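Local coordinates for Mll8374 protein (Mesorhizobium loti, PDB 3B5E), which probably hydrolyses carboxylic esters as a serine-type carboxylesterase built on the alpha/beta-hydrolase fold, at residues L138-R143 and A207-W212; L142-V147 and T161-G166; V60-R65 and A93-F98. One frame throughout, in Å; residues are numbered along the deposited sequence.

All three interactions reach the same mixed sheet, which makes this chain a compact example of how an alpha/beta-hydrolase core is assembled. Interaction 3 comes first along the chain and sets helix 85-106 against strand 58-62. Interactions 1 and 2 follow and share Leu-142 and Arg-143, at the end of strand 138-142: one packs that strand against helix 203-214, the other pairs it with strand 160-166. Their centres lie about 10 Å apart and they touch directly. Interaction 3 is about 20 Å and 19 Å from them, centre to centre, on the opposite side of the chain's centre. Helix packing thus covers distant strands, while the shared pair leads to the probable catalytic site.

Interaction 1: residues L138-R143 and A207-W212; sequences LAALLR and AIVRQW. With EDO (1,2-ethanediol), chain I.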
loop_
_atom_site.group_PDB
_atom_site.type_symbol
_atom_site.label_atom_id
_atom_site.label_comp_id
_atom_site.label_asym_id
_atom_site.label_seq_id
_atom_site.Cartn_x
_atom_site.Cartn_y
_atom_site.Cartn_z
ATOM N N LEU A 138 9.104 4.483 1.330
ATOM C CA LEU A 138 8.622 3.884 2.571
ATOM C C LEU A 138 7.327 3.157 2.258
ATOM O O LEU A 138 6.419 3.748 1.675
ATOM C CB LEU A 138 8.340 4.959 3.629
ATOM C CG LEU A 138 9.472 5.791 4.262
ATOM C CD1 LEU A 138 8.897 6.761 5.302
ATOM C CD2 LEU A 138 10.529 4.895 4.897
ATOM N N ALA A 139 7.251 1.873 2.607
ATOM C CA ALA A 139 6.065 1.068 2.343
ATOM C C ALA A 139 5.697 0.273 3.591
ATOM O O ALA A 139 6.568 -0.300 4.237
ATOM C CB ALA A 139 6.292 0.110 1.199
ATOM N N ALA A 140 4.413 0.240 3.903
ATOM C CA ALA A 140 3.863 -0.564 5.005
ATOM C C ALA A 140 2.855 -1.514 4.364
ATOM O O ALA A 140 1.828 -1.073 3.809
ATOM C CB ALA A 140 3.203 0.287 6.052
ATOM N N LEU A 141 3.179 -2.814 4.424
ATOM C CA LEU A 141 2.465 -3.833 3.698
ATOM C C LEU A 141 1.762 -4.743 4.710
ATOM O O LEU A 141 2.411 -5.536 5.406
ATOM C CB LEU A 141 3.429 -4.679 2.838
ATOM C CG LEU A 141 4.358 -3.934 1.858
ATOM C CD1 LEU A 141 5.226 -4.913 1.092
ATOM C CD2 LEU A 141 3.614 -3.040 0.878
ATOM N N LEU A 142 0.442 -4.640 4.778
ATOM C CA LEU A 142 -0.337 -5.382 5.773
ATOM C C LEU A 142 -0.939 -6.608 5.089
ATOM O O LEU A 142 -1.687 -6.471 4.115
ATOM C CB LEU A 142 -1.424 -4.508 6.366
ATOM C CG LEU A 142 -0.964 -3.195 7.005
ATOM C CD1 LEU A 142 -2.160 -2.478 7.652
ATOM C CD2 LEU A 142 0.185 -3.423 7.991
ATOM N N ARG A 143 -0.581 -7.793 5.588
ATOM C CA ARG A 143 -1.015 -9.089 5.034
ATOM C C ARG A 143 -0.746 -9.258 3.522
ATOM O O ARG A 143 -1.647 -9.609 2.772
ATOM C CB ARG A 143 -2.470 -9.376 5.351
ATOM C CG ARG A 143 -2.926 -9.000 6.743
ATOM C CD ARG A 143 -2.265 -9.846 7.837
ATOM N NE ARG A 143 -2.890 -9.466 9.094
ATOM C CZ ARG A 143 -2.553 -8.396 9.803
ATOM N NH1 ARG A 143 -1.514 -7.634 9.478
ATOM N NH2 ARG A 143 -3.243 -8.099 10.881
ATOM N N ALA A 207 -0.335 0.305 15.850
ATOM C CA ALA A 207 0.721 0.458 16.833
ATOM C C ALA A 207 2.104 0.162 16.235
ATOM O O ALA A 207 3.074 0.892 16.443
ATOM C CB ALA A 207 0.467 -0.445 18.015
ATOM N N ILE A 208 2.193 -0.921 15.485
ATOM C CA ILE A 208 3.457 -1.285 14.836
ATOM C C ILE A 208 3.880 -0.273 13.766
ATOM O O ILE A 208 5.049 0.133 13.734
ATOM C CB ILE A 208 3.412 -2.694 14.231
ATOM C CG1 ILE A 208 3.415 -3.759 15.358
ATOM C CG2 ILE A 208 4.580 -2.930 13.297
ATOM C CD1 ILE A 208 3.081 -5.188 14.882
ATOM N N VAL A 209 2.962 0.120 12.883
ATOM C CA VAL A 209 3.307 1.106 11.831
ATOM C C VAL A 209 3.855 2.423 12.479
ATOM O O VAL A 209 4.868 2.991 12.049
ATOM C CB VAL A 209 2.126 1.414 10.874
ATOM C CG1 VAL A 209 2.550 2.483 9.825
ATOM C CG2 VAL A 209 1.575 0.144 10.196
ATOM N N ARG A 210 3.185 2.880 13.522
ATOM C CA ARG A 210 3.631 4.043 14.279
ATOM C C ARG A 210 5.022 3.912 14.821
ATOM O O ARG A 210 5.842 4.825 14.652
ATOM C CB ARG A 210 2.723 4.280 15.458
ATOM C CG ARG A 210 1.820 5.384 15.252
ATOM C CD ARG A 210 0.757 5.365 16.300
ATOM N NE ARG A 210 1.184 6.112 17.452
ATOM C CZ ARG A 210 1.219 7.436 17.526
ATOM N NH1 ARG A 210 0.866 8.191 16.488
ATOM N NH2 ARG A 210 1.625 8.007 18.655
ATOM N N GLN A 211 5.271 2.774 15.471
ATOM C CA GLN A 211 6.581 2.403 16.047
ATOM C C GLN A 211 7.692 2.341 14.979
ATOM O O GLN A 211 8.835 2.743 15.208
ATOM C CB GLN A 211 6.451 1.046 16.790
ATOM C CG GLN A 211 5.741 1.146 18.171
ATOM C CD GLN A 211 4.987 -0.131 18.677
ATOM O OE1 GLN A 211 4.954 -1.200 18.029
ATOM N NE2 GLN A 211 4.366 0.006 19.853
ATOM N N TRP A 212 7.342 1.807 13.816
ATOM C CA TRP A 212 8.250 1.708 12.675
ATOM C C TRP A 212 8.545 3.078 12.077
ATOM O O TRP A 212 9.703 3.375 11.774
ATOM C CB TRP A 212 7.624 0.811 11.641
ATOM C CG TRP A 212 8.314 0.696 10.348
ATOM C CD1 TRP A 212 9.414 -0.037 10.067
ATOM C CD2 TRP A 212 7.888 1.277 9.120
ATOM N NE1 TRP A 212 9.724 0.075 8.725
ATOM C CE2 TRP A 212 8.798 0.882 8.129
ATOM C CE3 TRP A 212 6.820 2.104 8.767
ATOM C CZ2 TRP A 212 8.667 1.280 6.795
ATOM C CZ3 TRP A 212 6.691 2.502 7.445
ATOM C CH2 TRP A 212 7.611 2.093 6.482
HETATM C C1 EDO I . -3.924 -11.390 -1.131
HETATM O O1 EDO I . -4.721 -10.222 -1.202
HETATM C C2 EDO I . -3.217 -11.458 0.216
HETATM O O2 EDO I . -2.017 -10.659 0.301
#
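Trp-212 brings the far end of its indole down onto strand 138-142, with CH2 lying 3.4 Å from the carbonyl oxygen of Ala-139. Its first bond points at the strand and CG is anti to the backbone N (chi1 174°), beside the carbonyl carbon; the six-membered part of the indole is what arrives at the strand. Three groups meet that part obliquely: the Ala-139 oxygen, CB of Leu-138, which is 4.1 Å from CH2, and CB of Ala-140, which is 4.4 Å from CZ3. The Ala-139 oxygen also takes a probable hydrogen bond from Leu-162 N of the next strand, so the indole covers a polar atom that already has a partner.

One helical turn earlier, Val-209 straddles two residues of the strand. Its CG1 faces the methyl of Ala-140, while its CG2 lies 4.4 Å from CD2 of Leu-142. The small Ala-140 side chain, pointing at the helix, therefore meets both Val-209 and Trp-212.

This is the helix-on-sheet packing of an alpha/beta-hydrolase core, with the two axes 10.4 Å apart and running nearly antiparallel. Strand 138-142 is flanked in the sheet by strands 113-118 and 160-166, and Trp-212 extends the helix's cover across Leu-162 to Asp-191 of strand 189-195.

Interaction 2: residues L142-V147 and T161-G166; sequences LRPMPV and TLIIAG. With EDO (1,2-ethanediol), chain I.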
loop_
_atom_site.group_PDB
_atom_site.type_symbol
_atom_site.label_atom_id
_atom_site.label_comp_id
_atom_site.label_asym_id
_atom_site.label_seq_id
_atom_site.Cartn_x
_atom_site.Cartn_y
_atom_site.Cartn_z
ATOM N N LEU A 142 0.442 -4.640 4.778
ATOM C CA LEU A 142 -0.337 -5.382 5.773
ATOM C C LEU A 142 -0.939 -6.608 5.089
ATOM O O LEU A 142 -1.687 -6.471 4.115
ATOM C CB LEU A 142 -1.424 -4.508 6.366
ATOM C CG LEU A 142 -0.964 -3.195 7.005
ATOM C CD1 LEU A 142 -2.160 -2.478 7.652
ATOM C CD2 LEU A 142 0.185 -3.423 7.991
ATOM N N ARG A 143 -0.581 -7.793 5.588
ATOM C CA ARG A 143 -1.015 -9.089 5.034
ATOM C C ARG A 143 -0.746 -9.258 3.522
ATOM O O ARG A 143 -1.647 -9.609 2.772
ATOM C CB ARG A 143 -2.470 -9.376 5.351
ATOM C CG ARG A 143 -2.926 -9.000 6.743
ATOM C CD ARG A 143 -2.265 -9.846 7.837
ATOM N NE ARG A 143 -2.890 -9.466 9.094
ATOM C CZ ARG A 143 -2.553 -8.396 9.803
ATOM N NH1 ARG A 143 -1.514 -7.634 9.478
ATOM N NH2 ARG A 143 -3.243 -8.099 10.881
ATOM N N PRO A 144 0.513 -9.022 3.065
ATOM C CA PRO A 144 0.861 -9.119 1.666
ATOM C C PRO A 144 1.292 -10.533 1.248
ATOM O O PRO A 144 1.459 -11.398 2.081
ATOM C CB PRO A 144 2.073 -8.194 1.566
ATOM C CG PRO A 144 2.761 -8.463 2.920
ATOM C CD PRO A 144 1.674 -8.620 3.889
HETATM N N MSE A 145 1.460 -10.726 -0.050
HETATM C CA MSE A 145 2.017 -11.935 -0.631
HETATM C C MSE A 145 2.686 -11.568 -1.944
HETATM O O MSE A 145 2.402 -10.518 -2.486
HETATM C CB MSE A 145 0.926 -13.005 -0.849
HETATM C CG MSE A 145 -0.083 -12.693 -1.941
HETATM SE SE MSE A 145 -1.272 -14.180 -2.235
HETATM C CE MSE A 145 -0.015 -15.469 -2.999
ATOM N N PRO A 146 3.606 -12.422 -2.451
ATOM C CA PRO A 146 4.105 -12.220 -3.807
ATOM C C PRO A 146 2.997 -12.462 -4.829
ATOM O O PRO A 146 2.190 -13.381 -4.667
ATOM C CB PRO A 146 5.223 -13.285 -3.955
ATOM C CG PRO A 146 5.540 -13.728 -2.527
ATOM C CD PRO A 146 4.223 -13.600 -1.810
ATOM N N VAL A 147 2.954 -11.600 -5.840
ATOM C CA VAL A 147 1.920 -11.634 -6.894
ATOM C C VAL A 147 2.468 -11.601 -8.324
ATOM O O VAL A 147 1.741 -11.916 -9.263
ATOM C CB VAL A 147 0.878 -10.490 -6.732
ATOM C CG1 VAL A 147 0.177 -10.592 -5.371
ATOM C CG2 VAL A 147 1.501 -9.066 -6.890
ATOM N N THR A 161 10.797 -1.122 4.036
ATOM C CA THR A 161 9.527 -1.795 3.921
ATOM C C THR A 161 9.196 -2.468 5.250
ATOM O O THR A 161 10.039 -3.170 5.828
ATOM C CB THR A 161 9.581 -2.856 2.823
ATOM O OG1 THR A 161 10.235 -2.309 1.667
ATOM C CG2 THR A 161 8.175 -3.311 2.465
ATOM N N LEU A 162 7.987 -2.212 5.751
ATOM C CA LEU A 162 7.436 -2.910 6.879
ATOM C C LEU A 162 6.414 -3.924 6.318
ATOM O O LEU A 162 5.626 -3.575 5.438
ATOM C CB LEU A 162 6.753 -1.923 7.838
ATOM C CG LEU A 162 5.909 -2.503 8.947
ATOM C CD1 LEU A 162 6.746 -3.193 10.067
ATOM C CD2 LEU A 162 5.028 -1.387 9.510
ATOM N N ILE A 163 6.449 -5.164 6.835
ATOM C CA ILE A 163 5.476 -6.217 6.533
ATOM C C ILE A 163 4.864 -6.669 7.843
ATOM O O ILE A 163 5.605 -6.900 8.842
ATOM C CB ILE A 163 6.150 -7.424 5.794
ATOM C CG1 ILE A 163 6.629 -6.999 4.403
ATOM C CG2 ILE A 163 5.203 -8.640 5.770
ATOM C CD1 ILE A 163 7.580 -8.007 3.761
ATOM N N ILE A 164 3.526 -6.731 7.905
ATOM C CA ILE A 164 2.868 -7.319 9.061
ATOM C C ILE A 164 1.998 -8.482 8.637
ATOM O O ILE A 164 1.011 -8.300 7.909
ATOM C CB ILE A 164 2.017 -6.327 9.818
ATOM C CG1 ILE A 164 2.790 -5.040 10.088
ATOM C CG2 ILE A 164 1.500 -6.989 11.151
ATOM C CD1 ILE A 164 2.044 -4.063 10.993
ATOM N N ALA A 165 2.422 -9.678 9.054
ATOM C CA ALA A 165 1.759 -10.943 8.803
ATOM C C ALA A 165 0.903 -11.295 9.985
ATOM O O ALA A 165 1.217 -11.002 11.141
ATOM C CB ALA A 165 2.787 -12.063 8.574
ATOM N N GLY A 166 -0.166 -12.027 9.701
ATOM C CA GLY A 166 -0.996 -12.513 10.779
ATOM C C GLY A 166 -0.719 -13.981 11.082
ATOM O O GLY A 166 -0.808 -14.817 10.211
HETATM C C1 EDO I . -3.924 -11.390 -1.131
HETATM O O1 EDO I . -4.721 -10.222 -1.202
HETATM C C2 EDO I . -3.217 -11.458 0.216
HETATM O O2 EDO I . -2.017 -10.659 0.301
#
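Leu-142 and Ile-164 lie side by side on neighbouring parallel strands of the alpha/beta-hydrolase sheet, pointing the same way, with Leu-142 CD2 3.6 Å from Ile-164 CD1. Their shared face is the one packed by helix 203-214. On the other face, Pro-144 crosses Ile-163 obliquely, its CG meeting the branch methyl CG2 at 3.8 Å.

Between these apolar pairs stands Arg-143, where the strand ends. Its backbone takes the left-handed conformation (phi 53°), and its side chain starts away from strand 160-166 but doubles back: CG is anti to the carbonyl carbon, and the chain bends at chi2 (-67°). The residue consequently grips one oxygen twice. Its backbone N donates to Ile-164 O at 2.9 Å, nearly straight along the C=O axis, while NH1 reaches the same oxygen at 3.0 Å from above the carbonyl plane, 67° out of it. On the way back CD passes 3.6 Å from N of Gly-166, a position where a side-chain carbon would crowd NE.

The guanidinium has further partners that hold its rotation: NE donates to Gly-198 O, and NH1 forms a salt bridge with Asp-205. Arg-143 also touches Asp-169 and His-199, which with Ser-119 probably form a Ser-His-Asp triad, consistent with a second-shell role beside the active site. A 1,2-ethanediol, probably picked up from the crystallisation solution, is hydrogen-bonded to Ser-119 OG and Asn-123 ND2, and its O2 donates to the carbonyl oxygen of Arg-143 at 2.7 Å.

Interaction 3: residues V60-R65 and A93-F98; sequences VAARGR and AAFAAF. With EDO (1,2-ethanediol), chain K.
Ala-62 presents its methyl to two phenylalanines of helix 85-106, a helix-on-sheet contact of the alpha/beta-hydrolase fold. Its CB lies near the plane of the Phe-95 ring, at the edge, 4.0 Å from CE1; the Phe-98 ring meets the same methyl obliquely through CE2 at 4.3 Å. Phe-98 also reaches further back along strand 58-62, where its CZ is 4.2 Å from CG1 of Val-60. Phe-95 has CG anti to the backbone N (chi1 -166°), and although its first bond does not aim at the strand, the outer end of the ring comes up to Ala-62.

Beyond the strand the contact passes to an exposed arginine. Arg-65 lays one face of its guanidinium over the methyl of Ala-94, with NH2 3.4 Å from CB. Its NE forms a salt bridge with Glu-91, one turn earlier on the helix, which helps to hold the flat group there.

In the next shell, Phe-18 meets Phe-95 edge-to-face and Tyr-20 does the same to Phe-98, so the rings are braced by the start of strand 20-23 and the loop before it. Arg-63 turns away from the helix, and its NE forms a salt bridge with Glu-43. An alanine here would probably leave the Glu-43 carboxylate without this charged mate and the ethanediol O1 without its two weak donors. At the far end of Arg-63, O1 of that 1,2-ethanediol accepts two weak hydrogen bonds, from NH2 at 3.4 Å and from NH1 at 3.5 Å.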
loop_
_atom_site.group_PDB
_atom_site.type_symbol
_atom_site.label_atom_id
_atom_site.label_comp_id
_atom_site.label_asym_id
_atom_site.label_seq_id
_atom_site.Cartn_x
_atom_site.Cartn_y
_atom_site.Cartn_z
ATOM N N VAL A 60 -3.878 10.464 1.178
ATOM C CA VAL A 60 -4.439 10.198 -0.164
ATOM C C VAL A 60 -5.088 8.824 -0.094
ATOM O O VAL A 60 -4.410 7.790 -0.151
ATOM C CB VAL A 60 -3.399 10.256 -1.313
ATOM C CG1 VAL A 60 -4.056 9.969 -2.692
ATOM C CG2 VAL A 60 -2.656 11.593 -1.352
ATOM N N ALA A 61 -6.406 8.819 0.053
ATOM C CA ALA A 61 -7.170 7.584 0.153
ATOM C C ALA A 61 -7.675 7.254 -1.259
ATOM O O ALA A 61 -8.701 7.770 -1.690
ATOM C CB ALA A 61 -8.300 7.754 1.120
ATOM N N ALA A 62 -6.929 6.382 -1.949
ATOM C CA ALA A 62 -7.159 6.050 -3.348
ATOM C C ALA A 62 -8.103 4.854 -3.505
ATOM O O ALA A 62 -8.150 3.945 -2.657
ATOM C CB ALA A 62 -5.849 5.786 -4.034
ATOM N N ARG A 63 -8.816 4.839 -4.620
ATOM C CA ARG A 63 -9.761 3.750 -4.937
ATOM C C ARG A 63 -9.284 2.946 -6.133
ATOM O O ARG A 63 -8.898 3.512 -7.146
ATOM C CB ARG A 63 -11.144 4.324 -5.232
ATOM C CG ARG A 63 -12.252 3.271 -5.483
ATOM C CD ARG A 63 -13.540 3.863 -5.957
ATOM N NE ARG A 63 -14.244 4.510 -4.848
ATOM C CZ ARG A 63 -15.492 4.954 -4.897
ATOM N NH1 ARG A 63 -16.203 4.877 -6.006
ATOM N NH2 ARG A 63 -16.032 5.481 -3.816
ATOM N N GLY A 64 -9.343 1.620 -6.009
ATOM C CA GLY A 64 -9.072 0.713 -7.129
ATOM C C GLY A 64 -10.015 0.914 -8.308
ATOM O O GLY A 64 -11.137 1.402 -8.170
ATOM N N ARG A 65 -9.544 0.571 -9.498
ATOM C CA ARG A 65 -10.311 0.843 -10.716
ATOM C C ARG A 65 -11.179 -0.311 -11.194
ATOM O O ARG A 65 -11.940 -0.154 -12.142
ATOM C CB ARG A 65 -9.376 1.275 -11.820
ATOM C CG ARG A 65 -8.582 2.474 -11.415
ATOM C CD ARG A 65 -8.019 3.210 -12.586
ATOM N NE ARG A 65 -7.229 2.369 -13.480
ATOM C CZ ARG A 65 -6.532 2.831 -14.516
ATOM N NH1 ARG A 65 -6.517 4.125 -14.804
ATOM N NH2 ARG A 65 -5.846 1.994 -15.274
ATOM N N ALA A 93 1.315 0.676 -13.550
ATOM C CA ALA A 93 1.760 1.776 -14.421
ATOM C C ALA A 93 0.848 2.988 -14.269
ATOM O O ALA A 93 1.316 4.136 -14.155
ATOM C CB ALA A 93 1.808 1.326 -15.885
ATOM N N ALA A 94 -0.458 2.740 -14.296
ATOM C CA ALA A 94 -1.439 3.792 -14.102
ATOM C C ALA A 94 -1.262 4.446 -12.740
ATOM O O ALA A 94 -1.267 5.680 -12.638
ATOM C CB ALA A 94 -2.851 3.258 -14.285
ATOM N N PHE A 95 -1.075 3.641 -11.696
ATOM C CA PHE A 95 -0.932 4.195 -10.345
ATOM C C PHE A 95 0.344 5.037 -10.139
ATOM O O PHE A 95 0.307 6.066 -9.430
ATOM C CB PHE A 95 -1.042 3.104 -9.300
ATOM C CG PHE A 95 -1.250 3.634 -7.912
ATOM C CD1 PHE A 95 -2.517 4.028 -7.487
ATOM C CD2 PHE A 95 -0.168 3.787 -7.053
ATOM C CE1 PHE A 95 -2.716 4.531 -6.205
ATOM C CE2 PHE A 95 -0.348 4.286 -5.769
ATOM C CZ PHE A 95 -1.626 4.676 -5.351
ATOM N N ALA A 96 1.437 4.593 -10.757
ATOM C CA ALA A 96 2.710 5.297 -10.756
ATOM C C ALA A 96 2.510 6.719 -11.304
ATOM O O ALA A 96 2.876 7.711 -10.646
ATOM C CB ALA A 96 3.754 4.518 -11.578
ATOM N N ALA A 97 1.870 6.797 -12.477
ATOM C CA ALA A 97 1.537 8.083 -13.120
ATOM C C ALA A 97 0.646 8.925 -12.196
ATOM O O ALA A 97 0.908 10.109 -11.993
ATOM C CB ALA A 97 0.864 7.853 -14.452
ATOM N N PHE A 98 -0.370 8.286 -11.613
ATOM C CA PHE A 98 -1.277 8.929 -10.668
ATOM C C PHE A 98 -0.563 9.540 -9.454
ATOM O O PHE A 98 -0.897 10.671 -9.023
ATOM C CB PHE A 98 -2.352 7.921 -10.207
ATOM C CG PHE A 98 -3.152 8.387 -9.013
ATOM C CD1 PHE A 98 -4.139 9.350 -9.175
ATOM C CD2 PHE A 98 -2.902 7.887 -7.742
ATOM C CE1 PHE A 98 -4.870 9.808 -8.100
ATOM C CE2 PHE A 98 -3.624 8.332 -6.643
ATOM C CZ PHE A 98 -4.630 9.300 -6.821
HETATM C C1 EDO K . -19.526 6.135 -6.200
HETATM O O1 EDO K . -19.189 6.245 -4.813
HETATM C C2 EDO K . -20.331 4.859 -6.416
HETATM O O2 EDO K . -19.494 3.804 -6.912
#